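Aminopeptidase C (Lactobacillus rhamnosus, PDB 4K7C) is a hexameric papain-like (C1-like) cysteine peptidase that probably releases residues one at a time from the N-termini of peptides. Local coordinates at residues 74-79 against 94-99; 90-95 against 154-159; 226-231 against 241-246. One frame throughout, in Å; residues are numbered along the deposited sequence. Where two conformers were deposited one is given.

In the fold
The three contacts form a series running outward through the protein, their centres about 13, 20 and 29 Å from the centre of the chain. Contact 1 sets helix 70-87 against the start of helix 96-117. Contact 2, centred about 8 Å from contact 1, shares Leu94 and Ser95 with it and brings in the loop after helix 142-152. Contact 3 comes later in the chain, about 11 Å between centres from contact 2 and 16 Å from contact 1; it joins the hairpin of strands 226-231 and 237-243 to the start of helix 245-253. Pro245 and Phe226 pack on Val155. A buried helix contact thus leads outward to contacts 2 and 3, which both touch the second subunit.

Contact 1. Residues 74-79 against 94-99; sequences AALNTM and LSQNYT
Residues 74-79 are an unbroken piece of helix 70-87 and face the point where an extended lead-in turns into helix 96-117, the backbones coming nearest at Leu76 and Leu94, CA to CA 6.5 Å. Leu76 carries most of the contact. Its CG stands anti to the carbonyl carbon (chi1 -66°), and its two methyl groups serve different neighbours. CD1 enters the first turn of helix 96-117, meeting Thr99 tip to tip with 3.7 Å to OG1 and also touching Ser95 O and CG of Gln96. CD2 turns to Leu94, which crosses it obliquely, and rests 4.0 Å from Leu94 CD1. The same Leu94 methyl lies 3.8 Å from CB of Met79, a selenomethionine whose extended chain then leads away to Ile149 and Phe249.

Thr99 OG1, in the crowded position between N and carbonyl carbon (chi1 41°), donates to Gln96 O at 3.1 Å from above the carbonyl plane. Ser95 is the N-cap residue, its OG accepting from Tyr98 N and also bonded to Met160 O. Gln96 bends at chi2 (93°): OE1 bonds to Lys157 NZ, and NE2, also bonded to Glu93 OE2, donates to a water at 3.0 Å. This water donates to Asn77 OD1 at 2.9 Å, a water-mediated link; no direct hydrogen bond joins the segments. Such packing of a capped helix start against a buried helix belongs to the helical part of the papain-like fold, where helix 70-87 probably corresponds to the central helix that in this family begins at the catalytic cysteine.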
ATOM      1  N   ALA A  74     -10.246  29.825   5.334  1.00 16.26           N
ATOM      2  CA  ALA A  74     -10.259  30.854   4.304  1.00 16.12           C
ATOM      3  C   ALA A  74     -10.029  32.262   4.875  1.00 15.14           C
ATOM      4  O   ALA A  74      -9.216  33.039   4.371  1.00 17.24           O
ATOM      5  CB  ALA A  74     -11.529  30.803   3.515  1.00 18.05           C
ATOM      6  N   ALA A  75     -10.670  32.569   5.953  1.00 15.92           N
ATOM      7  CA  ALA A  75     -10.448  33.898   6.587  1.00 17.24           C
ATOM      8  C   ALA A  75      -9.005  33.994   7.022  1.00 15.90           C
ATOM      9  O   ALA A  75      -8.331  35.014   6.764  1.00 17.68           O
ATOM     10  CB  ALA A  75     -11.359  34.122   7.741  1.00 19.11           C
ATOM     11  N   LEU A  76      -8.516  32.981   7.767  1.00 15.62           N
ATOM     12  CA  LEU A  76      -7.151  33.029   8.235  1.00 16.20           C
ATOM     13  C   LEU A  76      -6.131  33.054   7.067  1.00 17.46           C
ATOM     14  O   LEU A  76      -5.035  33.583   7.184  1.00 16.28           O
ATOM     15  CB  LEU A  76      -6.859  31.865   9.203  1.00 16.58           C
ATOM     16  CG  LEU A  76      -7.654  31.929  10.537  1.00 20.85           C
ATOM     17  CD1 LEU A  76      -7.532  30.639  11.374  1.00 18.30           C
ATOM     18  CD2 LEU A  76      -7.253  33.117  11.379  1.00 22.39           C
ATOM     19  N   ASN A  77      -6.523  32.500   5.919  1.00 17.21           N
ATOM     20  CA  ASN A  77      -5.696  32.581   4.747  1.00 17.22           C
ATOM     21  C   ASN A  77      -5.500  34.035   4.321  1.00 18.61           C
ATOM     22  O   ASN A  77      -4.385  34.466   4.056  1.00 19.14           O
ATOM     23  CB  ASN A  77      -6.280  31.785   3.552  1.00 15.44           C
ATOM     24  CG  ASN A  77      -6.006  30.282   3.647  1.00 16.17           C
ATOM     25  OD1 ASN A  77      -5.075  29.836   4.325  1.00 16.80           O
ATOM     26  ND2 ASN A  77      -6.829  29.474   2.900  1.00 16.32           N
ATOM     27  N   THR A  78      -6.565  34.785   4.295  1.00 19.38           N
ATOM     28  CA  THR A  78      -6.516  36.217   3.888  1.00 17.81           C
ATOM     29  C   THR A  78      -5.551  36.969   4.825  1.00 19.43           C
ATOM     30  O   THR A  78      -4.686  37.690   4.351  1.00 18.46           O
ATOM     31  CB  THR A  78      -7.858  36.952   3.789  1.00 17.29           C
ATOM     32  OG1 THR A  78      -8.562  37.043   5.025  1.00 16.27           O
ATOM     33  CG2 THR A  78      -8.770  36.231   2.700  1.00 18.56           C
HETATM   34  N   MSE A  79      -5.629  36.660   6.100  1.00 18.56           N
HETATM   35  CA  MSE A  79      -4.785  37.376   7.135  1.00 20.14           C
HETATM   36  C   MSE A  79      -3.351  36.949   7.025  1.00 21.07           C
HETATM   37  O   MSE A  79      -2.453  37.768   6.992  1.00 19.46           O
HETATM   38  CB  MSE A  79      -5.391  36.971   8.482  1.00 20.33           C
HETATM   39  CG  MSE A  79      -6.690  37.648   8.716  1.00 18.56           C
HETATM   40 SE   MSE A  79      -7.471  37.083  10.404  1.00 25.36          SE
HETATM   41  CE  MSE A  79      -9.152  37.873   9.957  1.00 28.37           C
ATOM     42  N   LEU A  94      -1.551  30.678  10.642  1.00 19.01           N
ATOM     43  CA  LEU A  94      -2.229  30.949  11.904  1.00 19.36           C
ATOM     44  C   LEU A  94      -2.940  29.711  12.382  1.00 18.86           C
ATOM     45  O   LEU A  94      -3.324  28.838  11.527  1.00 17.58           O
ATOM     46  CB  LEU A  94      -3.217  32.097  11.711  1.00 17.70           C
ATOM     47  CG  LEU A  94      -2.587  33.437  11.294  1.00 18.60           C
ATOM     48  CD1 LEU A  94      -3.554  34.455  10.607  1.00 18.21           C
ATOM     49  CD2 LEU A  94      -1.857  34.063  12.493  1.00 18.16           C
ATOM     50  N   SER A  95      -3.214  29.652  13.688  1.00 18.12           N
ATOM     51  CA  SER A  95      -3.874  28.509  14.280  1.00 16.51           C
ATOM     52  C   SER A  95      -5.372  28.466  13.954  1.00 15.15           C
ATOM     53  O   SER A  95      -6.159  29.213  14.498  1.00 16.10           O
ATOM     54  CB  SER A  95      -3.707  28.517  15.783  1.00 18.39           C
ATOM     55  OG  SER A  95      -4.325  27.487  16.422  1.00 15.04           O
ATOM     56  N   GLN A  96      -5.749  27.495  13.128  1.00 15.41           N
ATOM     57  CA  GLN A  96      -7.199  27.234  12.950  1.00 16.47           C
ATOM     58  C   GLN A  96      -7.868  26.532  14.116  1.00 15.91           C
ATOM     59  O   GLN A  96      -9.055  26.595  14.216  1.00 17.19           O
ATOM     60  CB  GLN A  96      -7.412  26.449  11.644  1.00 16.35           C
ATOM     61  CG  GLN A  96      -6.646  27.026  10.486  1.00 17.15           C
ATOM     62  CD  GLN A  96      -5.312  26.429  10.261  1.00 18.08           C
ATOM     63  OE1 GLN A  96      -4.759  25.698  11.101  1.00 17.88           O
ATOM     64  NE2 GLN A  96      -4.681  26.836   9.120  1.00 19.14           N
ATOM     65  N   ASN A  97      -7.108  25.859  14.988  1.00 15.23           N
ATOM     66  CA  ASN A  97      -7.629  25.236  16.154  1.00 14.36           C
ATOM     67  C   ASN A  97      -8.068  26.353  17.167  1.00 16.80           C
ATOM     68  O   ASN A  97      -9.084  26.185  17.805  1.00 14.63           O
ATOM     69  CB  ASN A  97      -6.657  24.317  16.768  1.00 15.02           C
ATOM     70  CG  ASN A  97      -7.278  23.437  17.824  1.00 15.72           C
ATOM     71  OD1 ASN A  97      -8.516  23.240  17.862  1.00 14.60           O
ATOM     72  ND2 ASN A  97      -6.459  22.840  18.630  1.00 16.26           N
ATOM     73  N   TYR A  98      -7.304  27.433  17.244  1.00 17.17           N
ATOM     74  CA  TYR A  98      -7.597  28.572  18.133  1.00 17.74           C
ATOM     75  C   TYR A  98      -9.002  29.099  17.870  1.00 17.86           C
ATOM     76  O   TYR A  98      -9.797  29.187  18.804  1.00 18.03           O
ATOM     77  CB  TYR A  98      -6.496  29.665  18.052  1.00 15.75           C
ATOM     78  CG  TYR A  98      -6.641  30.745  19.111  1.00 14.66           C
ATOM     79  CD1 TYR A  98      -6.222  30.567  20.434  1.00 17.30           C
ATOM     80  CD2 TYR A  98      -7.254  31.928  18.782  1.00 15.41           C
ATOM     81  CE1 TYR A  98      -6.377  31.586  21.383  1.00 15.51           C
ATOM     82  CE2 TYR A  98      -7.469  32.922  19.751  1.00 14.80           C
ATOM     83  CZ  TYR A  98      -6.974  32.752  21.006  1.00 16.47           C
ATOM     84  OH  TYR A  98      -7.139  33.798  21.969  1.00 17.04           O
ATOM     85  N   THR A  99      -9.320  29.376  16.593  1.00 17.81           N
ATOM     86  CA  THR A  99     -10.640  29.877  16.240  1.00 18.32           C
ATOM     87  C   THR A  99     -11.667  28.813  16.435  1.00 16.00           C
ATOM     88  O   THR A  99     -12.794  29.100  16.834  1.00 15.98           O
ATOM     89  CB  THR A  99     -10.702  30.405  14.782  1.00 20.78           C
ATOM     90  OG1 THR A  99      -9.962  29.498  13.916  1.00 20.38           O
ATOM     91  CG2 THR A  99     -10.092  31.756  14.679  1.00 21.90           C
TER
HETATM   92  O   HOH W   1      -5.471  28.788   6.962  1.00 22.44           O

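Contact 2. Residues 90-95 against 154-159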
ATOM      1  N   LYS A  90       7.579  33.202   4.675  1.00 23.84           N
ATOM      2  CA  LYS A  90       7.017  32.345   3.615  1.00 26.37           C
ATOM      3  C   LYS A  90       6.138  31.222   4.251  1.00 22.79           C
ATOM      4  O   LYS A  90       6.580  30.548   5.167  1.00 19.07           O
ATOM      5  CB  LYS A  90       8.130  31.685   2.772  1.00 31.71           C
ATOM      6  CG  LYS A  90       7.561  31.190   1.424  1.00 41.84           C
ATOM      7  CD  LYS A  90       8.626  30.569   0.523  1.00 50.33           C
ATOM      8  CE  LYS A  90       9.014  29.175   1.001  1.00 54.99           C
ATOM      9  NZ  LYS A  90       9.984  28.514   0.074  1.00 61.24           N
ATOM     10  N   ASP A  91       4.925  31.016   3.729  1.00 24.16           N
ATOM     11  CA  ASP A  91       4.061  29.896   4.165  1.00 23.86           C
ATOM     12  C   ASP A  91       3.596  29.932   5.631  1.00 23.71           C
ATOM     13  O   ASP A  91       3.135  28.907   6.231  1.00 22.05           O
ATOM     14  CB  ASP A  91       4.727  28.557   3.870  1.00 25.70           C
ATOM     15  CG  ASP A  91       4.933  28.327   2.354  1.00 25.71           C
ATOM     16  OD1 ASP A  91       4.342  29.026   1.499  1.00 27.18           O
ATOM     17  OD2 ASP A  91       5.797  27.452   2.050  1.00 28.01           O
ATOM     18  N   PHE A  92       3.737  31.090   6.238  1.00 21.40           N
ATOM     19  CA  PHE A  92       3.351  31.212   7.650  1.00 20.42           C
ATOM     20  C   PHE A  92       1.868  30.822   7.828  1.00 20.00           C
ATOM     21  O   PHE A  92       1.026  31.104   6.939  1.00 20.40           O
ATOM     22  CB  PHE A  92       3.502  32.641   8.108  1.00 19.19           C
ATOM     23  CG  PHE A  92       3.075  32.825   9.548  1.00 19.23           C
ATOM     24  CD1 PHE A  92       3.850  32.346  10.593  1.00 20.84           C
ATOM     25  CD2 PHE A  92       1.876  33.455   9.830  1.00 22.57           C
ATOM     26  CE1 PHE A  92       3.456  32.532  11.935  1.00 21.75           C
ATOM     27  CE2 PHE A  92       1.501  33.642  11.167  1.00 22.30           C
ATOM     28  CZ  PHE A  92       2.255  33.136  12.195  1.00 19.66           C
ATOM     29  N   GLU A  93       1.552  30.084   8.896  1.00 20.10           N
ATOM     30  CA  GLU A  93       0.151  29.752   9.174  1.00 20.00           C
ATOM     31  C   GLU A  93      -0.304  30.210  10.582  1.00 18.97           C
ATOM     32  O   GLU A  93       0.454  30.138  11.521  1.00 19.67           O
ATOM     33  CB  GLU A  93      -0.136  28.242   9.115  1.00 21.53           C
ATOM     34  CG  GLU A  93      -0.584  27.595   7.852  1.00 25.72           C
ATOM     35  CD  GLU A  93      -0.907  26.094   8.069  1.00 21.55           C
ATOM     36  OE1 GLU A  93       0.063  25.359   8.309  1.00 21.20           O
ATOM     37  OE2 GLU A  93      -2.111  25.681   8.150  1.00 21.91           O
ATOM     38  N   LEU A  94      -1.551  30.678  10.642  1.00 19.01           N
ATOM     39  CA  LEU A  94      -2.229  30.949  11.904  1.00 19.36           C
ATOM     40  C   LEU A  94      -2.940  29.711  12.382  1.00 18.86           C
ATOM     41  O   LEU A  94      -3.324  28.838  11.527  1.00 17.58           O
ATOM     42  CB  LEU A  94      -3.217  32.097  11.711  1.00 17.70           C
ATOM     43  CG  LEU A  94      -2.587  33.437  11.294  1.00 18.60           C
ATOM     44  CD1 LEU A  94      -3.554  34.455  10.607  1.00 18.21           C
ATOM     45  CD2 LEU A  94      -1.857  34.063  12.493  1.00 18.16           C
ATOM     46  N   SER A  95      -3.214  29.652  13.688  1.00 18.12           N
ATOM     47  CA  SER A  95      -3.874  28.509  14.280  1.00 16.51           C
ATOM     48  C   SER A  95      -5.372  28.466  13.954  1.00 15.15           C
ATOM     49  O   SER A  95      -6.159  29.213  14.498  1.00 16.10           O
ATOM     50  CB  SER A  95      -3.707  28.517  15.783  1.00 18.39           C
ATOM     51  OG  SER A  95      -4.325  27.487  16.422  1.00 15.04           O
ATOM     52  N   ILE A 154      -5.758  36.114  17.770  1.00 16.01           N
ATOM     53  CA  ILE A 154      -5.299  34.973  16.994  1.00 16.79           C
ATOM     54  C   ILE A 154      -3.875  34.670  17.433  1.00 16.32           C
ATOM     55  O   ILE A 154      -3.174  35.506  18.029  1.00 16.02           O
ATOM     56  CB  ILE A 154      -5.461  35.210  15.438  1.00 19.26           C
ATOM     57  CG1 ILE A 154      -5.449  33.872  14.623  1.00 22.50           C
ATOM     58  CG2 ILE A 154      -4.430  36.193  14.870  1.00 18.46           C
ATOM     59  CD1 ILE A 154      -6.445  32.812  15.090  1.00 22.99           C
ATOM     60  N   VAL A 155      -3.437  33.466  17.121  1.00 16.22           N
ATOM     61  CA  VAL A 155      -2.091  32.999  17.374  1.00 16.04           C
ATOM     62  C   VAL A 155      -1.484  32.248  16.159  1.00 18.42           C
ATOM     63  O   VAL A 155      -2.237  31.696  15.332  1.00 17.11           O
ATOM     64  CB  VAL A 155      -2.011  32.121  18.648  1.00 17.75           C
ATOM     65  CG1 VAL A 155      -2.576  32.860  19.845  1.00 15.69           C
ATOM     66  CG2 VAL A 155      -2.673  30.758  18.481  1.00 16.80           C
ATOM     67  N   PRO A 156      -0.157  32.214  16.077  1.00 16.24           N
ATOM     68  CA  PRO A 156       0.502  31.303  15.142  1.00 17.19           C
ATOM     69  C   PRO A 156       0.025  29.872  15.348  1.00 16.08           C
ATOM     70  O   PRO A 156      -0.234  29.405  16.428  1.00 16.17           O
ATOM     71  CB  PRO A 156       1.958  31.410  15.539  1.00 15.67           C
ATOM     72  CG  PRO A 156       2.089  32.773  16.134  1.00 17.89           C
ATOM     73  CD  PRO A 156       0.860  32.828  16.980  1.00 17.67           C
ATOM     74  N   LYS A 157       0.007  29.134  14.258  1.00 18.69           N
ATOM     75  CA  LYS A 157      -0.279  27.724  14.295  1.00 18.68           C
ATOM     76  C   LYS A 157       0.600  26.940  15.269  1.00 17.95           C
ATOM     77  O   LYS A 157       0.111  26.116  16.020  1.00 19.09           O
ATOM     78  CB  LYS A 157      -0.241  27.140  12.846  1.00 20.00           C
ATOM     79  CG  LYS A 157      -0.886  25.722  12.804  1.00 23.20           C
ATOM     80  CD  LYS A 157      -0.589  25.048  11.492  1.00 27.95           C
ATOM     81  CE  LYS A 157      -1.217  23.713  11.392  1.00 31.57           C
ATOM     82  NZ  LYS A 157      -2.689  23.958  11.579  1.00 33.64           N
ATOM     83  N   SER A 158       1.891  27.204  15.291  1.00 17.18           N
ATOM     84  CA  SER A 158       2.807  26.541  16.214  1.00 19.01           C
ATOM     85  C   SER A 158       2.455  26.717  17.659  1.00 19.13           C
ATOM     86  O   SER A 158       2.849  25.928  18.451  1.00 18.09           O
ATOM     87  CB  SER A 158       4.256  27.023  16.014  1.00 19.10           C
ATOM     88  OG  SER A 158       4.370  28.401  16.325  1.00 18.70           O
ATOM     89  N   VAL A 159       1.670  27.758  17.977  1.00 15.68           N
ATOM     90  CA  VAL A 159       1.354  28.101  19.356  1.00 17.26           C
ATOM     91  C   VAL A 159       0.088  27.428  19.880  1.00 17.24           C
ATOM     92  O   VAL A 159      -0.046  27.215  21.117  1.00 19.09           O
ATOM     93  CB  VAL A 159       1.272  29.652  19.474  1.00 15.95           C
ATOM     94  CG1 VAL A 159       0.766  30.084  20.838  1.00 17.19           C
ATOM     95  CG2 VAL A 159       2.649  30.270  19.260  1.00 19.09           C
TER
HETATM   96  O   HOH W   2       3.050  28.943  13.105  1.00 20.12           O
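A single beta bridge, Leu94 with Pro156, ties two loops of the papain-like fold together: the lead-in to helix 96-117 and the chain that follows helix 142-152. The touching parts run 112° apart, so the backbones cross and do not continue as a sheet. Two nearly straight hydrogen bonds flank the crossing. Ser95 N donates to Val155 O at 2.8 Å (171° at the hydrogen), lying in the carbonyl plane, whereas Lys157 N reaches Glu93 O at 2.9 Å (170°) from above the plane of that carbonyl. A water adds a further link, donating to Glu93 O and accepting from Ser158 N at 3.0 Å.

The charged pair is more a matter of alignment than of direct bonding. Glu93 and Lys157 lie side by side, pointing the same way, with Lys157 CD 3.3 Å from Glu93 OE1; the lysine bends only at its last torsion, and NZ stays 3.9 Å from Glu93 OE2, a long salt bridge. Both ends have a closer partner in Gln96, whose NE2 bonds to Glu93 OE2 and whose OE1 bonds to Lys157 NZ, so the Gln96 amide links the two charged ends and probably holds them in place. Glu93 OE1 is in addition bonded to a glycerol, probably left from crystallisation.

The remaining contacts are mainly apolar. Phe92 has CG anti to the backbone N, which sends the ring obliquely toward Pro156, CZ to CB 3.8 Å. Leu94 and Ile154 cross at about a right angle, and the CD1 methyl at the tip of Ile154 rests 3.7 Å from Ser95 O.

Contact 3. Residues 226-231 against 241-246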
ATOM      1  N   PHE A 226       2.419  34.324  24.999  1.00 19.21           N
ATOM      2  CA  PHE A 226       3.476  33.468  24.407  1.00 19.05           C
ATOM      3  C   PHE A 226       4.574  34.318  23.786  1.00 19.66           C
ATOM      4  O   PHE A 226       4.365  35.511  23.442  1.00 19.44           O
ATOM      5  CB  PHE A 226       2.850  32.591  23.315  1.00 16.94           C
ATOM      6  CG  PHE A 226       2.115  33.395  22.240  1.00 17.50           C
ATOM      7  CD1 PHE A 226       0.821  33.825  22.442  1.00 19.73           C
ATOM      8  CD2 PHE A 226       2.721  33.718  21.113  1.00 16.18           C
ATOM      9  CE1 PHE A 226       0.151  34.591  21.480  1.00 17.40           C
ATOM     10  CE2 PHE A 226       2.090  34.441  20.113  1.00 15.81           C
ATOM     11  CZ  PHE A 226       0.778  34.896  20.294  1.00 16.55           C
ATOM     12  N   ASP A 227       5.717  33.691  23.570  1.00 20.79           N
ATOM     13  CA  ASP A 227       6.798  34.255  22.757  1.00 23.03           C
ATOM     14  C   ASP A 227       6.707  33.757  21.325  1.00 23.63           C
ATOM     15  O   ASP A 227       6.293  32.607  21.097  1.00 26.59           O
ATOM     16  CB  ASP A 227       8.135  33.859  23.322  1.00 24.03           C
ATOM     17  CG  ASP A 227       8.448  34.486  24.631  1.00 27.56           C
ATOM     18  OD1 ASP A 227       7.712  35.346  25.184  1.00 29.71           O
ATOM     19  OD2 ASP A 227       9.548  34.120  25.110  1.00 29.96           O
ATOM     20  N   PHE A 228       7.049  34.614  20.373  1.00 25.74           N
ATOM     21  CA  PHE A 228       7.018  34.287  18.949  1.00 22.02           C
ATOM     22  C   PHE A 228       8.455  34.411  18.426  1.00 24.27           C
ATOM     23  O   PHE A 228       9.023  35.498  18.513  1.00 24.20           O
ATOM     24  CB  PHE A 228       6.123  35.274  18.281  1.00 22.11           C
ATOM     25  CG  PHE A 228       5.936  35.079  16.783  1.00 21.59           C
ATOM     26  CD1 PHE A 228       5.802  33.812  16.229  1.00 23.77           C
ATOM     27  CD2 PHE A 228       5.802  36.165  15.979  1.00 21.50           C
ATOM     28  CE1 PHE A 228       5.617  33.649  14.867  1.00 22.83           C
ATOM     29  CE2 PHE A 228       5.541  36.027  14.621  1.00 24.22           C
ATOM     30  CZ  PHE A 228       5.453  34.759  14.072  1.00 24.29           C
ATOM     31  N   GLU A 229       9.060  33.306  17.953  1.00 23.66           N
ATOM     32  CA  GLU A 229      10.387  33.304  17.395  1.00 21.65           C
ATOM     33  C   GLU A 229      10.290  32.758  15.937  1.00 21.84           C
ATOM     34  O   GLU A 229       9.564  31.799  15.717  1.00 19.17           O
ATOM     35  CB  GLU A 229      11.271  32.312  18.170  1.00 24.37           C
ATOM     36  CG  GLU A 229      11.633  32.684  19.591  1.00 25.59           C
ATOM     37  CD  GLU A 229      12.604  31.699  20.239  1.00 31.92           C
ATOM     38  OE1 GLU A 229      13.815  31.785  19.978  1.00 23.04           O
ATOM     39  OE2 GLU A 229      12.161  30.937  21.156  1.00 32.96           O
ATOM     40  N   TYR A 230      10.935  33.400  14.993  1.00 22.17           N
ATOM     41  CA  TYR A 230      10.927  33.002  13.611  1.00 21.59           C
ATOM     42  C   TYR A 230      12.152  33.572  12.859  1.00 22.71           C
ATOM     43  O   TYR A 230      12.846  34.428  13.363  1.00 22.38           O
ATOM     44  CB  TYR A 230       9.652  33.426  12.898  1.00 21.13           C
ATOM     45  CG  TYR A 230       9.511  34.912  12.741  1.00 23.49           C
ATOM     46  CD1 TYR A 230       8.939  35.713  13.754  1.00 23.53           C
ATOM     47  CD2 TYR A 230       9.952  35.535  11.586  1.00 22.35           C
ATOM     48  CE1 TYR A 230       8.858  37.066  13.632  1.00 22.44           C
ATOM     49  CE2 TYR A 230       9.827  36.891  11.450  1.00 25.65           C
ATOM     50  CZ  TYR A 230       9.306  37.637  12.488  1.00 23.20           C
ATOM     51  OH  TYR A 230       9.208  38.953  12.298  1.00 25.36           O
ATOM     52  N   ARG A 231      12.417  32.996  11.700  1.00 21.80           N
ATOM     53  CA  ARG A 231      13.354  33.517  10.730  1.00 24.34           C
ATOM     54  C   ARG A 231      12.592  33.972   9.519  1.00 24.32           C
ATOM     55  O   ARG A 231      11.728  33.246   8.969  1.00 23.39           O
ATOM     56  CB  ARG A 231      14.406  32.481  10.325  1.00 27.94           C
ATOM     57  CG  ARG A 231      15.443  32.344  11.385  1.00 26.65           C
ATOM     58  CD  ARG A 231      16.758  31.823  10.895  1.00 29.64           C
ATOM     59  NE  ARG A 231      17.675  31.579  12.021  1.00 27.59           N
ATOM     60  CZ  ARG A 231      18.812  32.243  12.197  1.00 29.86           C
ATOM     61  NH1 ARG A 231      19.178  33.213  11.342  1.00 32.18           N
ATOM     62  NH2 ARG A 231      19.583  31.964  13.206  1.00 25.57           N
ATOM     63  N   ARG A 241       8.558  38.842  22.532  1.00 23.23           N
ATOM     64  CA  ARG A 241       8.199  38.252  23.794  1.00 22.27           C
ATOM     65  C   ARG A 241       6.919  38.719  24.467  1.00 22.21           C
ATOM     66  O   ARG A 241       6.484  39.839  24.256  1.00 24.23           O
ATOM     67  CB  ARG A 241       9.399  38.365  24.719  1.00 26.02           C
ATOM     68  CG  ARG A 241      10.610  37.608  24.109  1.00 28.96           C
ATOM     69  CD  ARG A 241      11.759  37.694  25.002  1.00 35.32           C
ATOM     70  NE  ARG A 241      11.685  36.633  25.982  1.00 33.84           N
ATOM     71  CZ  ARG A 241      12.642  36.480  26.894  1.00 39.65           C
ATOM     72  NH1 ARG A 241      12.536  35.526  27.790  1.00 36.99           N
ATOM     73  NH2 ARG A 241      13.693  37.296  26.875  1.00 41.00           N
ATOM     74  N   GLU A 242       6.293  37.818  25.211  1.00 21.69           N
ATOM     75  CA  GLU A 242       5.113  38.114  25.998  1.00 23.96           C
ATOM     76  C   GLU A 242       3.923  38.752  25.211  1.00 24.18           C
ATOM     77  O   GLU A 242       3.242  39.666  25.646  1.00 22.73           O
ATOM     78  CB  GLU A 242       5.554  39.047  27.101  1.00 32.89           C
ATOM     79  CG  GLU A 242       6.710  38.453  27.871  1.00 35.70           C
ATOM     80  CD  GLU A 242       6.496  38.706  29.300  1.00 47.46           C
ATOM     81  OE1 GLU A 242       6.066  37.735  29.970  1.00 67.16           O
ATOM     82  OE2 GLU A 242       6.652  39.897  29.679  1.00 49.05           O
ATOM     83  N   LEU A 243       3.713  38.244  24.020  1.00 18.83           N
ATOM     84  CA  LEU A 243       2.538  38.582  23.229  1.00 18.78           C
ATOM     85  C   LEU A 243       1.304  37.916  23.855  1.00 16.42           C
ATOM     86  O   LEU A 243       1.394  36.882  24.556  1.00 17.36           O
ATOM     87  CB  LEU A 243       2.757  38.129  21.806  1.00 18.98           C
ATOM     88  CG  LEU A 243       3.774  38.836  20.916  1.00 22.93           C
ATOM     89  CD1 LEU A 243       4.107  38.000  19.705  1.00 25.33           C
ATOM     90  CD2 LEU A 243       3.228  40.172  20.489  1.00 24.93           C
ATOM     91  N   THR A 244       0.118  38.532  23.590  1.00 16.09           N
ATOM     92  CA  THR A 244      -1.141  37.873  23.812  1.00 15.56           C
ATOM     93  C   THR A 244      -1.757  37.594  22.402  1.00 14.68           C
ATOM     94  O   THR A 244      -1.279  38.157  21.380  1.00 17.90           O
ATOM     95  CB  THR A 244      -2.096  38.645  24.693  1.00 17.53           C
ATOM     96  OG1 THR A 244      -2.724  39.659  23.894  1.00 17.65           O
ATOM     97  CG2 THR A 244      -1.410  39.218  25.880  1.00 20.09           C
ATOM     98  N   PRO A 245      -2.843  36.786  22.341  1.00 16.41           N
ATOM     99  CA  PRO A 245      -3.548  36.602  21.046  1.00 16.54           C
ATOM    100  C   PRO A 245      -4.017  37.938  20.486  1.00 16.26           C
ATOM    101  O   PRO A 245      -3.976  38.196  19.277  1.00 16.95           O
ATOM    102  CB  PRO A 245      -4.689  35.636  21.419  1.00 17.73           C
ATOM    103  CG  PRO A 245      -4.045  34.762  22.484  1.00 17.79           C
ATOM    104  CD  PRO A 245      -3.308  35.803  23.335  1.00 16.27           C
ATOM    105  N   GLN A 246      -4.424  38.836  21.371  1.00 17.60           N
ATOM    106  CA  GLN A 246      -4.856  40.159  20.922  0.50 19.51           C
ATOM    107  C   GLN A 246      -3.751  41.102  20.514  1.00 18.50           C
ATOM    108  O   GLN A 246      -3.881  41.713  19.481  1.00 17.78           O
ATOM    109  CB  GLN A 246      -5.862  40.758  21.904  0.50 19.05           C
ATOM    110  CG  GLN A 246      -7.033  39.786  22.083  0.50 20.35           C
ATOM    111  CD  GLN A 246      -8.194  40.379  22.811  0.50 20.02           C
ATOM    112  OE1 GLN A 246      -8.401  40.149  24.017  0.50 24.88           O
ATOM    113  NE2 GLN A 246      -8.944  41.205  22.101  0.50 21.32           N
TER
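The ring of Phe226 and the side chain of Leu243 cross obliquely. Phe226 CG takes the crowded position between backbone N and carbonyl carbon, and one face of the ring receives Leu243 CB, offset toward the rim, 4.2 Å from the ring centroid and 18° off the normal, a CH-pi contact. At the ring edge, near its plane, lies Pro245 N, at the start of helix 245-253, 3.8 Å from Phe226 CE1. Beyond CB, Leu243 continues to Phe228, its CD1 3.7 Å from Phe228 CB. In the backbone, Phe226 and Leu243 are an antiparallel hydrogen-bonded pair of the beta hairpin 226-231/237-243: Phe226 N to Leu243 O is 2.8 Å, and Leu243 N to Phe226 O is 2.9 Å.

Phe228 is joined to Asp240 by backbone hydrogen bonds, so the second strand has one residue more than its partner between the two pairs, and the chain turns a corner at Glu242. Asp227 and Arg241 lie side by side, pointing the same way, their carboxylate and guanidinium planes turned 87° apart. OD1 uses its anti lone pair to take Glu242 N at 2.9 Å, and OD2 receives a weak 3.4 Å bond from Arg241 NE within a salt bridge. An alanine here would remove both oxygens and would probably leave the corner at Glu242 less firmly held and Arg241 less well placed.

Chemically the contact divides: aromatic and aliphatic groups turn to Phe248 and Val155 inside the subunit, while Arg241 is salt-bridged through NH2 to Asp375 of the second subunit, so Asp227 would probably share in balancing its charge there.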